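Local coordinates for transcriptional regulator, TetR family (Marinobacter aquaeolei, PDB 3NNR), which probably binds DNA as a dimeric, all-helical transcriptional regulator with an N-terminal helix-turn-helix domain, at residues D51-D65 against D109-C123. Numbering follows the deposited sequence.
Sequences DIIYEIFQEYEKLVD and DPRLRQDYREFTNRC
F57 enters a knobs-into-holes site made by L112, D115, Y116 and F119, where L112 CD1 is 3.5 Å from F57 CG. F57 CG lies anti to its own backbone N, which carries the ring across the interface; the edge of the F57 ring points toward the face of F119 in an offset edge-to-face pair, planes at 81°. F119 is the reciprocal knob, among F57, E61, V64 and D65; V64 CB meets its rim at CZ (3.6 Å), and Y60 CE2 comes near its CE2. The axes of 51-65 and 110-123 approach to 10.3 Å and run nearly parallel. As in the TetR family, helix 49-67 connects the predicted DNA-binding helices to the regulatory core, here by packing along helix 110-136; Y60 OH hydrogen-bonds an unidentified bound molecule, which Y116 OH meets only weakly. Further out, the R111 guanidinium lies flat on the Y54 ring (planes 14° apart), off-centre, while R111 CB covers the same face. At the ring's edge Y54 OH donates to D115 OD2 at 2.5 Å, on the syn side but tilted out of the carboxylate plane. A leucine at Y54 would probably leave D115 without this donor and R111 without its stacking surface. R111 also grips N-cap D109 side-on and bridges to D51 OD1 through NH2 (3.0 Å). At the other end, R122 divides its guanidinium edge: NH2 to E61 OE2 (2.8 Å, nearly straight at 170°), NH1 to D65 OD2 (2.7 Å).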
loop_
_atom_site.group_PDB
_atom_site.type_symbol
_atom_site.label_atom_id
_atom_site.label_comp_id
_atom_site.label_asym_id
_atom_site.label_seq_id
_atom_site.Cartn_x
_atom_site.Cartn_y
_atom_site.Cartn_z
ATOM N N ASP A 51 -16.331 -17.148 -7.592
ATOM C CA ASP A 51 -17.620 -16.576 -7.969
ATOM C C ASP A 51 -18.208 -15.812 -6.808
ATOM O O ASP A 51 -18.812 -14.781 -7.032
ATOM C CB ASP A 51 -18.579 -17.630 -8.500
ATOM C CG ASP A 51 -18.187 -18.151 -9.887
ATOM O OD1 ASP A 51 -17.263 -17.611 -10.537
ATOM O OD2 ASP A 51 -18.864 -19.093 -10.361
ATOM N N ILE A 52 -17.969 -16.286 -5.582
ATOM C CA ILE A 52 -18.411 -15.578 -4.379
ATOM C C ILE A 52 -17.670 -14.257 -4.330
ATOM O O ILE A 52 -18.292 -13.197 -4.273
ATOM C CB ILE A 52 -18.199 -16.376 -3.053
ATOM C CG1 ILE A 52 -19.068 -17.656 -3.062
ATOM C CG2 ILE A 52 -18.626 -15.548 -1.850
ATOM C CD1 ILE A 52 -18.881 -18.593 -1.816
ATOM N N ILE A 53 -16.344 -14.333 -4.430
ATOM C CA ILE A 53 -15.486 -13.151 -4.338
ATOM C C ILE A 53 -15.832 -12.099 -5.404
ATOM O O ILE A 53 -15.914 -10.900 -5.082
ATOM C CB ILE A 53 -14.006 -13.541 -4.423
ATOM C CG1 ILE A 53 -13.594 -14.362 -3.191
ATOM C CG2 ILE A 53 -13.098 -12.284 -4.508
ATOM C CD1 ILE A 53 -12.220 -15.015 -3.347
ATOM N N TYR A 54 -16.068 -12.540 -6.643
ATOM C CA TYR A 54 -16.372 -11.608 -7.733
ATOM C C TYR A 54 -17.640 -10.813 -7.427
ATOM O O TYR A 54 -17.668 -9.585 -7.568
ATOM C CB TYR A 54 -16.534 -12.335 -9.054
ATOM C CG TYR A 54 -16.784 -11.448 -10.258
ATOM C CD1 TYR A 54 -15.866 -10.466 -10.612
ATOM C CD2 TYR A 54 -17.863 -11.664 -11.120
ATOM C CE1 TYR A 54 -16.043 -9.657 -11.742
ATOM C CE2 TYR A 54 -18.050 -10.854 -12.296
ATOM C CZ TYR A 54 -17.130 -9.861 -12.585
ATOM O OH TYR A 54 -17.272 -9.052 -13.674
ATOM N N GLU A 55 -18.677 -11.514 -6.991
ATOM C CA GLU A 55 -19.941 -10.850 -6.664
ATOM C C GLU A 55 -19.824 -9.918 -5.458
ATOM O O GLU A 55 -20.414 -8.850 -5.463
ATOM C CB GLU A 55 -21.076 -11.850 -6.505
ATOM C CG GLU A 55 -22.454 -11.101 -6.343
ATOM C CD GLU A 55 -23.645 -11.852 -6.849
ATOM O OE1 GLU A 55 -23.425 -12.823 -7.623
ATOM O OE2 GLU A 55 -24.799 -11.448 -6.501
ATOM N N ILE A 56 -19.048 -10.298 -4.448
ATOM C CA ILE A 56 -18.772 -9.401 -3.332
ATOM C C ILE A 56 -18.086 -8.126 -3.866
ATOM O O ILE A 56 -18.489 -7.013 -3.513
ATOM C CB ILE A 56 -17.882 -10.047 -2.273
ATOM C CG1 ILE A 56 -18.634 -11.165 -1.523
ATOM C CG2 ILE A 56 -17.399 -8.998 -1.297
ATOM C CD1 ILE A 56 -17.723 -12.027 -0.554
ATOM N N PHE A 57 -17.062 -8.296 -4.701
ATOM C CA PHE A 57 -16.398 -7.148 -5.321
ATOM C C PHE A 57 -17.375 -6.255 -6.101
ATOM O O PHE A 57 -17.320 -5.023 -6.000
ATOM C CB PHE A 57 -15.268 -7.561 -6.262
ATOM C CG PHE A 57 -14.805 -6.441 -7.130
ATOM C CD1 PHE A 57 -13.992 -5.444 -6.602
ATOM C CD2 PHE A 57 -15.217 -6.339 -8.433
ATOM C CE1 PHE A 57 -13.595 -4.379 -7.373
ATOM C CE2 PHE A 57 -14.829 -5.265 -9.210
ATOM C CZ PHE A 57 -14.008 -4.289 -8.672
ATOM N N GLN A 58 -18.252 -6.874 -6.884
ATOM C CA GLN A 58 -19.255 -6.122 -7.628
ATOM C C GLN A 58 -20.152 -5.265 -6.736
ATOM O O GLN A 58 -20.645 -4.239 -7.224
ATOM C CB GLN A 58 -20.112 -7.030 -8.505
ATOM C CG GLN A 58 -19.386 -7.555 -9.712
ATOM C CD GLN A 58 -20.230 -8.504 -10.562
ATOM O OE1 GLN A 58 -20.974 -9.360 -10.054
ATOM N NE2 GLN A 58 -20.093 -8.368 -11.861
ATOM N N GLU A 59 -20.394 -5.695 -5.485
ATOM C CA GLU A 59 -21.180 -4.899 -4.524
ATOM C C GLU A 59 -20.329 -3.722 -4.019
ATOM O O GLU A 59 -20.862 -2.644 -3.855
ATOM C CB GLU A 59 -21.716 -5.691 -3.310
ATOM C CG GLU A 59 -22.625 -6.939 -3.571
ATOM C CD GLU A 59 -23.930 -6.667 -4.344
ATOM O OE1 GLU A 59 -24.497 -5.548 -4.223
ATOM O OE2 GLU A 59 -24.399 -7.603 -5.061
ATOM N N TYR A 60 -19.040 -3.950 -3.762
ATOM C CA TYR A 60 -18.082 -2.909 -3.313
ATOM C C TYR A 60 -17.928 -1.856 -4.408
ATOM O O TYR A 60 -18.049 -0.668 -4.138
ATOM C CB TYR A 60 -16.720 -3.534 -2.957
ATOM C CG TYR A 60 -15.592 -2.570 -2.561
ATOM C CD1 TYR A 60 -15.683 -1.712 -1.444
ATOM C CD2 TYR A 60 -14.425 -2.535 -3.281
ATOM C CE1 TYR A 60 -14.608 -0.815 -1.100
ATOM C CE2 TYR A 60 -13.398 -1.685 -2.956
ATOM C CZ TYR A 60 -13.474 -0.830 -1.871
ATOM O OH TYR A 60 -12.350 -0.039 -1.649
ATOM N N GLU A 61 -17.710 -2.320 -5.635
ATOM C CA GLU A 61 -17.608 -1.478 -6.833
ATOM C C GLU A 61 -18.841 -0.565 -6.961
ATOM O O GLU A 61 -18.698 0.646 -7.127
ATOM C CB GLU A 61 -17.462 -2.378 -8.070
ATOM C CG GLU A 61 -17.185 -1.674 -9.391
ATOM C CD GLU A 61 -17.220 -2.597 -10.600
ATOM O OE1 GLU A 61 -18.053 -3.544 -10.661
ATOM O OE2 GLU A 61 -16.432 -2.323 -11.525
ATOM N N LYS A 62 -20.043 -1.138 -6.854
ATOM C CA LYS A 62 -21.293 -0.346 -6.921
ATOM C C LYS A 62 -21.368 0.696 -5.821
ATOM O O LYS A 62 -21.836 1.806 -6.055
ATOM C CB LYS A 62 -22.553 -1.223 -6.834
ATOM C CG LYS A 62 -22.943 -1.937 -8.126
ATOM C CD LYS A 62 -24.100 -2.965 -7.910
ATOM C CE LYS A 62 -24.228 -3.935 -9.108
ATOM N NZ LYS A 62 -24.763 -5.283 -8.728
ATOM N N LEU A 63 -20.899 0.332 -4.635
ATOM C CA LEU A 63 -20.946 1.205 -3.465
ATOM C C LEU A 63 -20.035 2.410 -3.650
ATOM O O LEU A 63 -20.474 3.546 -3.518
ATOM C CB LEU A 63 -20.523 0.441 -2.199
ATOM C CG LEU A 63 -21.004 0.994 -0.865
ATOM C CD1 LEU A 63 -22.486 0.640 -0.749
ATOM C CD2 LEU A 63 -20.183 0.453 0.328
ATOM N N VAL A 64 -18.783 2.149 -4.009
ATOM C CA VAL A 64 -17.783 3.209 -4.185
ATOM C C VAL A 64 -18.157 4.139 -5.355
ATOM O O VAL A 64 -18.083 5.368 -5.208
ATOM C CB VAL A 64 -16.385 2.620 -4.310
ATOM C CG1 VAL A 64 -15.365 3.691 -4.621
ATOM C CG2 VAL A 64 -16.040 1.848 -3.011
ATOM N N ASP A 65 -18.610 3.566 -6.477
ATOM C CA ASP A 65 -19.128 4.357 -7.608
ATOM C C ASP A 65 -20.273 5.292 -7.207
ATOM O O ASP A 65 -20.366 6.402 -7.732
ATOM C CB ASP A 65 -19.648 3.448 -8.724
ATOM C CG ASP A 65 -18.548 2.822 -9.552
ATOM O OD1 ASP A 65 -17.337 3.188 -9.467
ATOM O OD2 ASP A 65 -18.919 1.938 -10.351
ATOM N N ASP A 109 -8.612 -14.665 -10.973
ATOM C CA ASP A 109 -9.755 -14.320 -11.780
ATOM C C ASP A 109 -9.519 -13.181 -12.774
ATOM O O ASP A 109 -9.447 -11.999 -12.394
ATOM C CB ASP A 109 -10.905 -13.979 -10.828
ATOM C CG ASP A 109 -12.259 -13.953 -11.515
ATOM O OD1 ASP A 109 -12.326 -13.894 -12.757
ATOM O OD2 ASP A 109 -13.285 -14.002 -10.795
ATOM N N PRO A 110 -9.449 -13.530 -14.066
ATOM C CA PRO A 110 -9.305 -12.499 -15.106
ATOM C C PRO A 110 -10.430 -11.480 -15.185
ATOM O O PRO A 110 -10.183 -10.353 -15.603
ATOM C CB PRO A 110 -9.235 -13.318 -16.387
ATOM C CG PRO A 110 -8.511 -14.551 -15.956
ATOM C CD PRO A 110 -9.026 -14.848 -14.566
ATOM N N ARG A 111 -11.638 -11.869 -14.778
ATOM C CA ARG A 111 -12.793 -10.962 -14.774
ATOM C C ARG A 111 -12.573 -9.910 -13.717
ATOM O O ARG A 111 -12.813 -8.724 -13.952
ATOM C CB ARG A 111 -14.099 -11.677 -14.441
ATOM C CG ARG A 111 -14.508 -12.836 -15.351
ATOM C CD ARG A 111 -15.657 -13.645 -14.699
ATOM N NE ARG A 111 -15.307 -14.125 -13.348
ATOM C CZ ARG A 111 -16.075 -14.887 -12.563
ATOM N NH1 ARG A 111 -17.252 -15.349 -12.973
ATOM N NH2 ARG A 111 -15.637 -15.226 -11.349
ATOM N N LEU A 112 -12.126 -10.366 -12.550
ATOM C CA LEU A 112 -11.854 -9.487 -11.411
ATOM C C LEU A 112 -10.704 -8.543 -11.709
ATOM O O LEU A 112 -10.772 -7.368 -11.427
ATOM C CB LEU A 112 -11.545 -10.336 -10.190
ATOM C CG LEU A 112 -11.468 -9.669 -8.826
ATOM C CD1 LEU A 112 -12.707 -8.913 -8.572
ATOM C CD2 LEU A 112 -11.273 -10.742 -7.744
ATOM N N ARG A 113 -9.658 -9.071 -12.318
ATOM C CA ARG A 113 -8.489 -8.290 -12.729
ATOM C C ARG A 113 -8.898 -7.193 -13.707
ATOM O O ARG A 113 -8.529 -6.032 -13.533
ATOM C CB ARG A 113 -7.468 -9.224 -13.406
ATOM C CG ARG A 113 -6.101 -8.640 -13.778
ATOM C CD ARG A 113 -5.392 -9.627 -14.751
ATOM N NE ARG A 113 -5.369 -11.012 -14.233
ATOM C CZ ARG A 113 -5.319 -12.146 -14.963
ATOM N NH1 ARG A 113 -5.300 -12.144 -16.317
ATOM N NH2 ARG A 113 -5.314 -13.324 -14.322
ATOM N N GLN A 114 -9.676 -7.566 -14.721
ATOM C CA GLN A 114 -10.164 -6.606 -15.724
ATOM C C GLN A 114 -11.002 -5.515 -15.029
ATOM O O GLN A 114 -10.615 -4.339 -15.050
ATOM C CB GLN A 114 -10.927 -7.341 -16.846
ATOM C CG GLN A 114 -11.648 -6.501 -17.917
ATOM C CD GLN A 114 -10.715 -5.741 -18.850
ATOM O OE1 GLN A 114 -10.744 -5.979 -20.054
ATOM N NE2 GLN A 114 -9.883 -4.832 -18.307
ATOM N N ASP A 115 -12.070 -5.915 -14.339
ATOM C CA ASP A 115 -12.955 -4.959 -13.640
ATOM C C ASP A 115 -12.195 -4.057 -12.635
ATOM O O ASP A 115 -12.395 -2.846 -12.636
ATOM C CB ASP A 115 -14.107 -5.684 -12.917
ATOM C CG ASP A 115 -15.042 -6.438 -13.858
ATOM O OD1 ASP A 115 -14.755 -6.598 -15.074
ATOM O OD2 ASP A 115 -16.091 -6.870 -13.348
ATOM N N TYR A 116 -11.300 -4.636 -11.832
ATOM C CA TYR A 116 -10.525 -3.847 -10.849
ATOM C C TYR A 116 -9.630 -2.773 -11.492
ATOM O O TYR A 116 -9.577 -1.641 -10.984
ATOM C CB TYR A 116 -9.690 -4.715 -9.886
ATOM C CG TYR A 116 -9.144 -3.891 -8.731
ATOM C CD1 TYR A 116 -10.003 -3.344 -7.807
ATOM C CD2 TYR A 116 -7.779 -3.617 -8.590
ATOM C CE1 TYR A 116 -9.549 -2.558 -6.760
ATOM C CE2 TYR A 116 -7.302 -2.818 -7.517
ATOM C CZ TYR A 116 -8.215 -2.304 -6.606
ATOM O OH TYR A 116 -7.876 -1.508 -5.527
ATOM N N ARG A 117 -8.964 -3.115 -12.598
ATOM C CA ARG A 117 -8.154 -2.146 -13.377
ATOM C C ARG A 117 -9.070 -0.976 -13.765
ATOM O O ARG A 117 -8.734 0.170 -13.525
ATOM C CB ARG A 117 -7.515 -2.809 -14.640
ATOM C CG ARG A 117 -6.660 -1.907 -15.636
ATOM C CD ARG A 117 -6.432 -2.551 -17.069
ATOM N N GLU A 118 -10.246 -1.281 -14.308
ATOM C CA GLU A 118 -11.191 -0.253 -14.787
ATOM C C GLU A 118 -11.791 0.596 -13.669
ATOM O O GLU A 118 -12.010 1.800 -13.845
ATOM C CB GLU A 118 -12.291 -0.885 -15.636
ATOM C CG GLU A 118 -11.762 -1.401 -16.953
ATOM C CD GLU A 118 -12.849 -1.991 -17.848
ATOM O OE1 GLU A 118 -13.726 -2.759 -17.349
ATOM O OE2 GLU A 118 -12.802 -1.696 -19.068
ATOM N N PHE A 119 -12.056 -0.063 -12.547
ATOM C CA PHE A 119 -12.560 0.557 -11.339
ATOM C C PHE A 119 -11.528 1.553 -10.758
ATOM O O PHE A 119 -11.880 2.673 -10.319
ATOM C CB PHE A 119 -12.918 -0.570 -10.352
ATOM C CG PHE A 119 -13.359 -0.104 -9.000
ATOM C CD1 PHE A 119 -14.408 0.803 -8.870
ATOM C CD2 PHE A 119 -12.745 -0.606 -7.852
ATOM C CE1 PHE A 119 -14.835 1.211 -7.610
ATOM C CE2 PHE A 119 -13.146 -0.214 -6.611
ATOM C CZ PHE A 119 -14.197 0.699 -6.475
ATOM N N THR A 120 -10.269 1.116 -10.736
ATOM C CA THR A 120 -9.148 1.949 -10.292
ATOM C C THR A 120 -9.062 3.239 -11.138
ATOM O O THR A 120 -8.937 4.331 -10.563
ATOM C CB THR A 120 -7.874 1.108 -10.233
ATOM O OG1 THR A 120 -8.088 0.131 -9.213
ATOM C CG2 THR A 120 -6.581 1.943 -9.907
ATOM N N ASN A 121 -9.222 3.128 -12.465
ATOM C CA ASN A 121 -9.252 4.315 -13.342
ATOM C C ASN A 121 -10.431 5.262 -13.058
ATOM O O ASN A 121 -10.250 6.482 -13.113
ATOM C CB ASN A 121 -9.214 3.938 -14.827
ATOM C CG ASN A 121 -7.865 3.305 -15.262
ATOM O OD1 ASN A 121 -6.958 3.085 -14.463
ATOM N ND2 ASN A 121 -7.760 3.011 -16.544
ATOM N N ARG A 122 -11.612 4.708 -12.760
ATOM C CA ARG A 122 -12.789 5.503 -12.370
ATOM C C ARG A 122 -12.511 6.245 -11.059
ATOM O O ARG A 122 -12.793 7.454 -10.946
ATOM C CB ARG A 122 -14.057 4.640 -12.222
ATOM C CG ARG A 122 -14.790 4.370 -13.535
ATOM C CD ARG A 122 -16.075 3.521 -13.408
ATOM N NE ARG A 122 -15.775 2.099 -13.605
ATOM C CZ ARG A 122 -16.024 1.086 -12.768
ATOM N NH1 ARG A 122 -16.679 1.253 -11.629
ATOM N NH2 ARG A 122 -15.640 -0.152 -13.115
ATOM N N CYS A 123 -11.962 5.520 -10.083
ATOM C CA CYS A 123 -11.629 6.113 -8.789
ATOM C C CYS A 123 -10.607 7.247 -8.950
ATOM O O CYS A 123 -10.848 8.361 -8.466
ATOM C CB CYS A 123 -11.157 5.054 -7.791
ATOM S SG CYS A 123 -12.479 3.907 -7.316
#